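Local coordinates for exopolygalacturonase (Yersinia enterocolitica, PDB 2UVF), which hydrolyses polygalacturonan of pectin as an exo-acting family 28 glycosidase, probably releasing digalacturonic acid from chain ends, at residues P154-F162 with A179-E190; L203-A213 with F258-I269. All blocks are in the same frame, centred on the assembly; numbering follows the deposited sequence.

Interaction 1. Residues P154-F162 with A179-E190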
loop_
_atom_site.group_PDB
_atom_site.type_symbol
_atom_site.label_atom_id
_atom_site.label_comp_id
_atom_site.label_asym_id
_atom_site.label_seq_id
_atom_site.Cartn_x
_atom_site.Cartn_y
_atom_site.Cartn_z
ATOM N N PRO A 154 6.595 -17.356 -22.370
ATOM C CA PRO A 154 6.299 -16.100 -23.067
ATOM C C PRO A 154 7.296 -15.707 -24.178
ATOM O O PRO A 154 8.425 -16.207 -24.223
ATOM C CB PRO A 154 6.384 -15.072 -21.936
ATOM C CG PRO A 154 7.449 -15.609 -21.066
ATOM C CD PRO A 154 7.227 -17.098 -21.060
ATOM N N GLN A 155 6.867 -14.799 -25.057
ATOM C CA GLN A 155 7.760 -14.188 -26.030
ATOM C C GLN A 155 8.691 -13.217 -25.310
ATOM O O GLN A 155 8.272 -12.126 -24.920
ATOM C CB GLN A 155 6.965 -13.430 -27.100
ATOM C CG GLN A 155 7.845 -12.859 -28.221
ATOM C CD GLN A 155 7.357 -11.524 -28.793
ATOM O OE1 GLN A 155 6.264 -11.044 -28.480
ATOM N NE2 GLN A 155 8.192 -10.914 -29.636
ATOM N N ILE A 156 9.948 -13.610 -25.132
ATOM C CA ILE A 156 10.933 -12.728 -24.508
ATOM C C ILE A 156 11.264 -11.594 -25.463
ATOM O O ILE A 156 11.522 -11.828 -26.641
ATOM C CB ILE A 156 12.232 -13.480 -24.095
ATOM C CG1 ILE A 156 11.920 -14.678 -23.175
ATOM C CG2 ILE A 156 13.256 -12.513 -23.467
ATOM C CD1 ILE A 156 10.970 -14.380 -21.975
ATOM N N VAL A 157 11.220 -10.367 -24.948
ATOM C CA VAL A 157 11.612 -9.175 -25.696
ATOM C C VAL A 157 12.613 -8.420 -24.831
ATOM O O VAL A 157 12.276 -7.964 -23.739
ATOM C CB VAL A 157 10.400 -8.249 -26.013
ATOM C CG1 VAL A 157 10.847 -7.014 -26.773
ATOM C CG2 VAL A 157 9.298 -8.991 -26.774
ATOM N N ASN A 158 13.843 -8.288 -25.309
ATOM C CA ASN A 158 14.889 -7.619 -24.546
ATOM C C ASN A 158 15.060 -6.196 -25.077
ATOM O O ASN A 158 15.178 -6.001 -26.280
ATOM C CB ASN A 158 16.186 -8.436 -24.624
ATOM C CG ASN A 158 17.346 -7.808 -23.853
ATOM O OD1 ASN A 158 17.398 -6.593 -23.640
ATOM N ND2 ASN A 158 18.299 -8.645 -23.452
ATOM N N VAL A 159 15.043 -5.205 -24.184
ATOM C CA VAL A 159 15.106 -3.790 -24.599
ATOM C C VAL A 159 16.450 -3.414 -25.229
ATOM O O VAL A 159 16.566 -2.363 -25.875
ATOM C CB VAL A 159 14.746 -2.764 -23.449
ATOM C CG1 VAL A 159 13.341 -3.003 -22.907
ATOM C CG2 VAL A 159 15.792 -2.762 -22.327
ATOM N N ARG A 160 17.457 -4.267 -25.029
ATOM C CA ARG A 160 18.790 -4.054 -25.606
ATOM C C ARG A 160 18.795 -4.301 -27.116
ATOM O O ARG A 160 19.590 -3.704 -27.837
ATOM C CB ARG A 160 19.845 -4.914 -24.909
ATOM C CG ARG A 160 20.232 -4.395 -23.536
ATOM C CD ARG A 160 21.462 -5.092 -22.986
ATOM N NE ARG A 160 22.700 -4.535 -23.534
ATOM C CZ ARG A 160 23.375 -3.510 -23.006
ATOM N NH1 ARG A 160 22.946 -2.907 -21.900
ATOM N NH2 ARG A 160 24.494 -3.086 -23.585
ATOM N N ASP A 161 17.884 -5.158 -27.578
ATOM C CA ASP A 161 17.693 -5.436 -28.999
ATOM C C ASP A 161 17.056 -4.260 -29.749
ATOM O O ASP A 161 16.983 -4.270 -30.985
ATOM C CB ASP A 161 16.860 -6.716 -29.183
ATOM C CG ASP A 161 17.546 -7.949 -28.607
ATOM O OD1 ASP A 161 18.763 -7.893 -28.335
ATOM O OD2 ASP A 161 16.871 -8.976 -28.420
ATOM N N PHE A 162 16.609 -3.248 -29.000
ATOM C CA PHE A 162 16.046 -2.027 -29.580
ATOM C C PHE A 162 16.908 -0.806 -29.291
ATOM O O PHE A 162 16.456 0.329 -29.454
ATOM C CB PHE A 162 14.613 -1.798 -29.100
ATOM C CG PHE A 162 13.656 -2.861 -29.538
ATOM C CD1 PHE A 162 12.777 -2.631 -30.597
ATOM C CD2 PHE A 162 13.637 -4.106 -28.902
ATOM C CE1 PHE A 162 11.891 -3.623 -31.004
ATOM C CE2 PHE A 162 12.758 -5.100 -29.304
ATOM C CZ PHE A 162 11.890 -4.861 -30.358
ATOM N N ALA A 179 10.503 -1.462 -27.716
ATOM C CA ALA A 179 10.378 -2.840 -27.215
ATOM C C ALA A 179 8.970 -3.194 -26.734
ATOM O O ALA A 179 8.470 -4.276 -27.040
ATOM C CB ALA A 179 11.419 -3.127 -26.121
ATOM N N ILE A 180 8.334 -2.286 -25.987
ATOM C CA ILE A 180 6.937 -2.478 -25.553
ATOM C C ILE A 180 5.983 -2.447 -26.749
ATOM O O ILE A 180 5.023 -3.218 -26.797
ATOM C CB ILE A 180 6.477 -1.427 -24.494
ATOM C CG1 ILE A 180 7.333 -1.508 -23.222
ATOM C CG2 ILE A 180 5.003 -1.625 -24.145
ATOM C CD1 ILE A 180 7.340 -0.224 -22.399
ATOM N N ASP A 181 6.246 -1.552 -27.703
ATOM C CA ASP A 181 5.423 -1.441 -28.914
ATOM C C ASP A 181 5.451 -2.744 -29.719
ATOM O O ASP A 181 4.403 -3.256 -30.114
ATOM C CB ASP A 181 5.867 -0.256 -29.782
ATOM C CG ASP A 181 5.418 1.085 -29.232
ATOM O OD1 ASP A 181 4.383 1.144 -28.532
ATOM O OD2 ASP A 181 6.102 2.096 -29.514
ATOM N N SER A 182 6.651 -3.287 -29.921
ATOM C CA SER A 182 6.848 -4.531 -30.675
ATOM C C SER A 182 6.483 -5.766 -29.858
ATOM O O SER A 182 7.209 -6.766 -29.878
ATOM C CB SER A 182 8.303 -4.642 -31.144
ATOM O OG SER A 182 9.117 -5.267 -30.164
ATOM N N CYS A 183 5.355 -5.699 -29.153
ATOM C CA CYS A 183 5.000 -6.724 -28.173
ATOM C C CYS A 183 3.712 -7.458 -28.560
ATOM O O CYS A 183 2.645 -6.842 -28.654
ATOM C CB CYS A 183 4.849 -6.083 -26.786
ATOM S SG CYS A 183 5.845 -6.820 -25.450
ATOM N N LYS A 184 3.823 -8.767 -28.789
ATOM C CA LYS A 184 2.657 -9.633 -28.970
ATOM C C LYS A 184 1.989 -9.855 -27.609
ATOM O O LYS A 184 2.668 -9.765 -26.586
ATOM C CB LYS A 184 3.083 -10.982 -29.570
ATOM C CG LYS A 184 3.223 -10.997 -31.092
ATOM C CD LYS A 184 3.659 -12.377 -31.618
ATOM C CE LYS A 184 5.187 -12.496 -31.724
ATOM N NZ LYS A 184 5.622 -13.532 -32.711
ATOM N N PRO A 185 0.658 -10.110 -27.581
ATOM C CA PRO A 185 -0.020 -10.507 -26.329
ATOM C C PRO A 185 0.606 -11.719 -25.630
ATOM O O PRO A 185 0.694 -12.806 -26.212
ATOM C CB PRO A 185 -1.454 -10.815 -26.789
ATOM C CG PRO A 185 -1.636 -9.949 -27.987
ATOM C CD PRO A 185 -0.307 -9.973 -28.689
ATOM N N GLY A 186 1.034 -11.513 -24.381
ATOM C CA GLY A 186 1.727 -12.542 -23.602
ATOM C C GLY A 186 3.244 -12.398 -23.544
ATOM O O GLY A 186 3.930 -13.260 -22.981
ATOM N N CYS A 187 3.768 -11.309 -24.113
ATOM C CA CYS A 187 5.200 -11.027 -24.094
ATOM C C CYS A 187 5.731 -10.800 -22.675
ATOM O O CYS A 187 4.961 -10.657 -21.722
ATOM C CB CYS A 187 5.541 -9.820 -24.994
ATOM S SG CYS A 187 4.618 -8.245 -24.696
ATOM N N ARG A 188 7.054 -10.805 -22.547
ATOM C CA ARG A 188 7.723 -10.303 -21.364
ATOM C C ARG A 188 8.881 -9.431 -21.839
ATOM O O ARG A 188 9.827 -9.932 -22.460
ATOM C CB ARG A 188 8.217 -11.451 -20.478
ATOM C CG ARG A 188 8.967 -10.997 -19.221
ATOM C CD ARG A 188 9.581 -12.168 -18.470
ATOM N NE ARG A 188 8.539 -13.087 -18.036
ATOM C CZ ARG A 188 8.676 -14.404 -17.890
ATOM N NH1 ARG A 188 9.834 -15.020 -18.136
ATOM N NH2 ARG A 188 7.629 -15.117 -17.499
ATOM N N VAL A 189 8.783 -8.127 -21.583
ATOM C CA VAL A 189 9.870 -7.196 -21.890
ATOM C C VAL A 189 10.902 -7.265 -20.758
ATOM O O VAL A 189 10.546 -7.091 -19.598
ATOM C CB VAL A 189 9.342 -5.748 -22.082
ATOM C CG1 VAL A 189 10.465 -4.783 -22.452
ATOM C CG2 VAL A 189 8.263 -5.716 -23.129
ATOM N N GLU A 190 12.163 -7.540 -21.098
ATOM C CA GLU A 190 13.250 -7.639 -20.126
ATOM C C GLU A 190 14.133 -6.396 -20.136
ATOM O O GLU A 190 14.584 -5.966 -21.196
ATOM C CB GLU A 190 14.150 -8.866 -20.383
ATOM C CG GLU A 190 13.445 -10.157 -20.793
ATOM C CD GLU A 190 13.030 -11.048 -19.625
ATOM O OE1 GLU A 190 12.869 -10.540 -18.493
ATOM O OE2 GLU A 190 12.857 -12.270 -19.854
#
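Phe162 lies flat against the end of helix 173-181: Ala179 CA stands 3.8 Å from the centroid of the ring, only 7° off its normal, a CH-pi contact over the face. Between this ring and the strand, Ala179 CB also meets Val159 CG1, which in turn presses tightly on Val189 CG1. Val157 shares that inner side. With CG1 anti to the backbone N (chi1 179°), it lays CG1 against Ala179, near its CB and carbonyl O, while CG2 reaches Cys187 and the Cys183-Cys187 disulfide.

The outer side of the strands mixes charged and apolar groups. Pro154 CG sits over the centre of the Arg188 guanidinium, 3.5 Å above its plane, and the group's NH2 makes salt bridges to Asp49 and Glu50. Ile156 lays CG2 on Glu190 CG at 3.6 Å; Glu190 OE1 is bonded to Asn210. Gln155 OE1 accepts a weak bond from Lys184 N. Four backbone bonds join the strands, the shortest from Glu190 N to Val157 O at 2.7 Å. At the strand's end Asn158 OD1 accepts from Arg160 N, closing an Asx turn. Helix 173-181 lies across the end of these first parallel strands, the N-terminal cap usual in right-handed parallel beta-helices of pectinases.

Interaction 2. Residues L203-A213 with F258-I269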
loop_
_atom_site.group_PDB
_atom_site.type_symbol
_atom_site.label_atom_id
_atom_site.label_comp_id
_atom_site.label_asym_id
_atom_site.label_seq_id
_atom_site.Cartn_x
_atom_site.Cartn_y
_atom_site.Cartn_z
ATOM N N LEU A 203 2.527 1.586 -21.100
ATOM C CA LEU A 203 2.317 0.154 -21.182
ATOM C C LEU A 203 1.042 -0.115 -21.955
ATOM O O LEU A 203 0.276 0.802 -22.263
ATOM C CB LEU A 203 2.232 -0.475 -19.777
ATOM C CG LEU A 203 3.424 -0.369 -18.814
ATOM C CD1 LEU A 203 3.105 -1.063 -17.522
ATOM C CD2 LEU A 203 4.695 -0.954 -19.400
ATOM N N LYS A 204 0.827 -1.382 -22.273
ATOM C CA LYS A 204 -0.383 -1.800 -22.958
ATOM C C LYS A 204 -0.817 -3.136 -22.391
ATOM O O LYS A 204 -0.039 -3.811 -21.694
ATOM C CB LYS A 204 -0.158 -1.910 -24.461
ATOM C CG LYS A 204 0.963 -2.865 -24.878
ATOM C CD LYS A 204 0.507 -3.694 -26.066
ATOM C CE LYS A 204 1.657 -4.405 -26.735
ATOM N NZ LYS A 204 2.285 -3.525 -27.763
ATOM N N SER A 205 -2.064 -3.496 -22.696
ATOM C CA SER A 205 -2.675 -4.738 -22.248
ATOM C C SER A 205 -1.866 -5.998 -22.603
ATOM O O SER A 205 -1.057 -5.994 -23.538
ATOM C CB SER A 205 -4.096 -4.832 -22.801
ATOM O OG SER A 205 -4.855 -3.708 -22.366
ATOM N N ASP A 206 -2.098 -7.061 -21.828
ATOM C CA ASP A 206 -1.505 -8.391 -22.056
ATOM C C ASP A 206 0.013 -8.381 -22.244
ATOM O O ASP A 206 0.529 -8.815 -23.284
ATOM C CB ASP A 206 -2.222 -9.102 -23.217
ATOM C CG ASP A 206 -3.696 -9.299 -22.946
ATOM O OD1 ASP A 206 -4.037 -9.998 -21.967
ATOM O OD2 ASP A 206 -4.524 -8.758 -23.704
ATOM N N MET A 207 0.718 -7.867 -21.231
ATOM C CA MET A 207 2.182 -7.879 -21.213
ATOM C C MET A 207 2.755 -7.977 -19.787
ATOM O O MET A 207 2.039 -7.815 -18.795
ATOM C CB MET A 207 2.756 -6.655 -21.951
ATOM C CG MET A 207 2.504 -5.316 -21.268
ATOM S SD MET A 207 3.578 -3.998 -21.841
ATOM C CE MET A 207 5.137 -4.418 -21.037
ATOM N N THR A 208 4.047 -8.278 -19.710
ATOM C CA THR A 208 4.804 -8.269 -18.468
ATOM C C THR A 208 6.049 -7.466 -18.753
ATOM O O THR A 208 6.689 -7.661 -19.784
ATOM C CB THR A 208 5.232 -9.686 -18.020
ATOM O OG1 THR A 208 4.079 -10.444 -17.647
ATOM C CG2 THR A 208 6.210 -9.616 -16.830
ATOM N N LEU A 209 6.357 -6.531 -17.863
ATOM C CA LEU A 209 7.632 -5.845 -17.872
ATOM C C LEU A 209 8.403 -6.381 -16.683
ATOM O O LEU A 209 7.973 -6.252 -15.539
ATOM C CB LEU A 209 7.451 -4.328 -17.795
ATOM C CG LEU A 209 8.669 -3.421 -17.617
ATOM C CD1 LEU A 209 9.591 -3.435 -18.838
ATOM C CD2 LEU A 209 8.210 -2.007 -17.306
ATOM N N ASN A 210 9.539 -6.996 -16.975
ATOM C CA ASN A 210 10.369 -7.640 -15.992
ATOM C C ASN A 210 11.699 -6.909 -15.860
ATOM O O ASN A 210 12.491 -6.859 -16.805
ATOM C CB ASN A 210 10.609 -9.100 -16.398
ATOM C CG ASN A 210 11.327 -9.890 -15.326
ATOM O OD1 ASN A 210 10.777 -10.119 -14.242
ATOM N ND2 ASN A 210 12.568 -10.315 -15.618
ATOM N N LEU A 211 11.926 -6.351 -14.672
ATOM C CA LEU A 211 13.197 -5.778 -14.304
ATOM C C LEU A 211 14.030 -6.858 -13.595
ATOM O O LEU A 211 13.674 -7.314 -12.508
ATOM C CB LEU A 211 12.977 -4.541 -13.417
ATOM C CG LEU A 211 12.078 -3.445 -13.999
ATOM C CD1 LEU A 211 10.767 -3.320 -13.222
ATOM C CD2 LEU A 211 12.828 -2.133 -13.994
ATOM N N GLN A 212 15.126 -7.272 -14.227
ATOM C CA GLN A 212 15.930 -8.403 -13.762
ATOM C C GLN A 212 16.906 -7.987 -12.674
ATOM O O GLN A 212 17.137 -6.800 -12.450
ATOM C CB GLN A 212 16.741 -8.990 -14.928
ATOM C CG GLN A 212 15.933 -9.706 -16.003
ATOM C CD GLN A 212 16.823 -10.248 -17.120
ATOM O OE1 GLN A 212 17.672 -9.537 -17.652
ATOM N NE2 GLN A 212 16.640 -11.510 -17.465
ATOM N N ALA A 213 17.495 -8.976 -12.012
ATOM C CA ALA A 213 18.525 -8.721 -11.000
ATOM C C ALA A 213 19.619 -7.790 -11.536
ATOM O O ALA A 213 20.278 -8.076 -12.552
ATOM C CB ALA A 213 19.114 -10.017 -10.513
ATOM N N PHE A 258 -7.495 -1.124 -20.134
ATOM C CA PHE A 258 -6.399 -2.061 -20.294
ATOM C C PHE A 258 -6.778 -3.356 -19.597
ATOM O O PHE A 258 -7.766 -3.411 -18.870
ATOM C CB PHE A 258 -5.114 -1.493 -19.707
ATOM C CG PHE A 258 -4.741 -0.160 -20.256
ATOM C CD1 PHE A 258 -4.044 -0.061 -21.461
ATOM C CD2 PHE A 258 -5.077 1.002 -19.573
ATOM C CE1 PHE A 258 -3.698 1.165 -21.977
ATOM C CE2 PHE A 258 -4.728 2.235 -20.073
ATOM C CZ PHE A 258 -4.025 2.321 -21.279
ATOM N N ARG A 259 -6.020 -4.414 -19.842
ATOM C CA ARG A 259 -6.249 -5.642 -19.112
ATOM C C ARG A 259 -4.959 -6.428 -18.993
ATOM O O ARG A 259 -4.077 -6.311 -19.840
ATOM C CB ARG A 259 -7.404 -6.482 -19.712
ATOM C CG ARG A 259 -7.138 -7.164 -21.045
ATOM C CD ARG A 259 -8.338 -7.991 -21.511
ATOM N NE ARG A 259 -7.947 -8.903 -22.593
ATOM C CZ ARG A 259 -8.741 -9.811 -23.176
ATOM N NH1 ARG A 259 -10.007 -9.967 -22.797
ATOM N NH2 ARG A 259 -8.262 -10.578 -24.152
ATOM N N ASN A 260 -4.865 -7.212 -17.921
ATOM C CA ASN A 260 -3.757 -8.144 -17.708
ATOM C C ASN A 260 -2.381 -7.484 -17.844
ATOM O O ASN A 260 -1.612 -7.819 -18.739
ATOM C CB ASN A 260 -3.874 -9.388 -18.629
ATOM C CG ASN A 260 -5.289 -9.957 -18.703
ATOM O OD1 ASN A 260 -6.075 -9.872 -17.746
ATOM N ND2 ASN A 260 -5.621 -10.560 -19.848
ATOM N N ILE A 261 -2.075 -6.541 -16.955
ATOM C CA ILE A 261 -0.737 -5.909 -16.927
ATOM C C ILE A 261 0.104 -6.374 -15.725
ATOM O O ILE A 261 -0.375 -6.417 -14.598
ATOM C CB ILE A 261 -0.795 -4.340 -16.981
ATOM C CG1 ILE A 261 -1.634 -3.872 -18.189
ATOM C CG2 ILE A 261 0.596 -3.772 -17.026
ATOM C CD1 ILE A 261 -1.905 -2.380 -18.258
ATOM N N ARG A 262 1.368 -6.693 -15.987
ATOM C CA ARG A 262 2.258 -7.306 -15.001
ATOM C C ARG A 262 3.611 -6.607 -14.993
ATOM O O ARG A 262 4.196 -6.364 -16.049
ATOM C CB ARG A 262 2.465 -8.799 -15.307
ATOM C CG ARG A 262 1.212 -9.650 -15.186
ATOM C CD ARG A 262 1.486 -11.070 -15.586
ATOM N NE ARG A 262 1.864 -11.887 -14.440
ATOM C CZ ARG A 262 3.099 -12.253 -14.125
ATOM N NH1 ARG A 262 4.134 -11.890 -14.873
ATOM N NH2 ARG A 262 3.293 -13.000 -13.053
ATOM N N ILE A 263 4.101 -6.286 -13.795
ATOM C CA ILE A 263 5.431 -5.701 -13.630
ATOM C C ILE A 263 6.161 -6.460 -12.518
ATOM O O ILE A 263 5.667 -6.534 -11.389
ATOM C CB ILE A 263 5.358 -4.181 -13.343
ATOM C CG1 ILE A 263 4.311 -3.529 -14.257
ATOM C CG2 ILE A 263 6.759 -3.550 -13.443
ATOM C CD1 ILE A 263 4.139 -2.041 -14.076
ATOM N N THR A 264 7.330 -7.022 -12.834
ATOM C CA THR A 264 7.938 -8.043 -11.970
ATOM C C THR A 264 9.457 -7.964 -12.013
ATOM O O THR A 264 10.029 -7.116 -12.690
ATOM C CB THR A 264 7.514 -9.494 -12.395
ATOM O OG1 THR A 264 7.975 -9.745 -13.725
ATOM C CG2 THR A 264 5.996 -9.704 -12.335
ATOM N N GLY A 265 10.104 -8.864 -11.287
ATOM C CA GLY A 265 11.554 -8.959 -11.279
ATOM C C GLY A 265 12.099 -8.245 -10.064
ATOM O O GLY A 265 11.440 -7.348 -9.516
ATOM N N SER A 266 13.304 -8.633 -9.654
ATOM C CA SER A 266 13.940 -8.075 -8.472
ATOM C C SER A 266 14.685 -6.769 -8.713
ATOM O O SER A 266 15.394 -6.293 -7.825
ATOM C CB SER A 266 14.864 -9.111 -7.831
ATOM O OG SER A 266 16.036 -9.291 -8.597
ATOM N N GLY A 267 14.515 -6.182 -9.900
ATOM C CA GLY A 267 15.175 -4.925 -10.263
ATOM C C GLY A 267 14.582 -3.704 -9.563
ATOM O O GLY A 267 13.583 -3.813 -8.827
ATOM N N VAL A 268 15.195 -2.544 -9.817
ATOM C CA VAL A 268 14.866 -1.279 -9.162
ATOM C C VAL A 268 14.191 -0.312 -10.148
ATOM O O VAL A 268 14.559 -0.248 -11.334
ATOM C CB VAL A 268 16.150 -0.642 -8.558
ATOM C CG1 VAL A 268 15.922 0.802 -8.061
ATOM C CG2 VAL A 268 16.727 -1.534 -7.448
ATOM N N ILE A 269 13.180 0.407 -9.660
ATOM C CA ILE A 269 12.620 1.557 -10.374
ATOM C C ILE A 269 12.924 2.802 -9.563
ATOM O O ILE A 269 12.429 2.963 -8.435
ATOM C CB ILE A 269 11.093 1.460 -10.613
ATOM C CG1 ILE A 269 10.710 0.087 -11.196
ATOM C CG2 ILE A 269 10.657 2.603 -11.535
ATOM C CD1 ILE A 269 9.215 -0.248 -11.180
#
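Asp206 and Asn260 stand abreast, with carboxylate and amide planes 60° apart. Asn260 ND2 gives Asp206 OD1 a hydrogen bond of 2.7 Å, nearly along the C-O axis. The other carboxylate oxygen, OD2, lies at the edge of the Arg259 guanidinium, in its plane, but the salt bridge to NE is long at 3.6 Å and the two planes stand 81° apart. Next door, Ser205 OG accepts from Arg259 N.

Further along the strands, Thr208 and Arg262 share a face with Asn210 and Thr264. Arg262 bends at chi3 (92°), which turns NH1 back to Thr208 OG1 at 3.1 Å, with the hydroxyl oxygen close to the guanidinium plane; NH2 is held by the Leu46 carbonyl. Thr264 comes across Asn210 and donates its hydroxyl to OD1 at 2.9 Å, in the carbonyl plane and on a lone pair.

The interior is apolar: Leu209 and Ile263 are an inward pair of the sheet, Leu203 CD1 touches Ile261 CG2 and Ile263 CD1, both at 3.7 Å, and Leu211 CD1 meets Ile263 CG2 and Ile269 CG1. The backbones run in parallel register, with bonds such as Leu209 N to Arg262 O at 2.8 Å. Past Thr264, Gly265 and Gly267 let the chain turn closely round the Leu211 carbonyl, which accepts from Gly267 N. Strands in parallel register, aliphatic inward and polar outward, mark the coils of a parallel beta-helix.

In the fold
Followed from the N terminus, the first strand of the solenoid is 156-158, within residues 154-162. Interaction 1 closes the first loop, a short one of 16 residues that holds most of helix 173-181. The chain then runs on through strand 194-202 to residues 203-213, and interaction 2 closes a second, longer loop of 44 residues without helix. The two loops follow in series; neither nests in nor crosses the other. They meet because strands 187-191 and 207-211 are neighbours: Val189 probably bonds through its backbone to Thr208 and Asn210. Strands 156-158, 187-191, 207-211 and 258-264 thus stack as one face of successive coils, on which 342-345 follows.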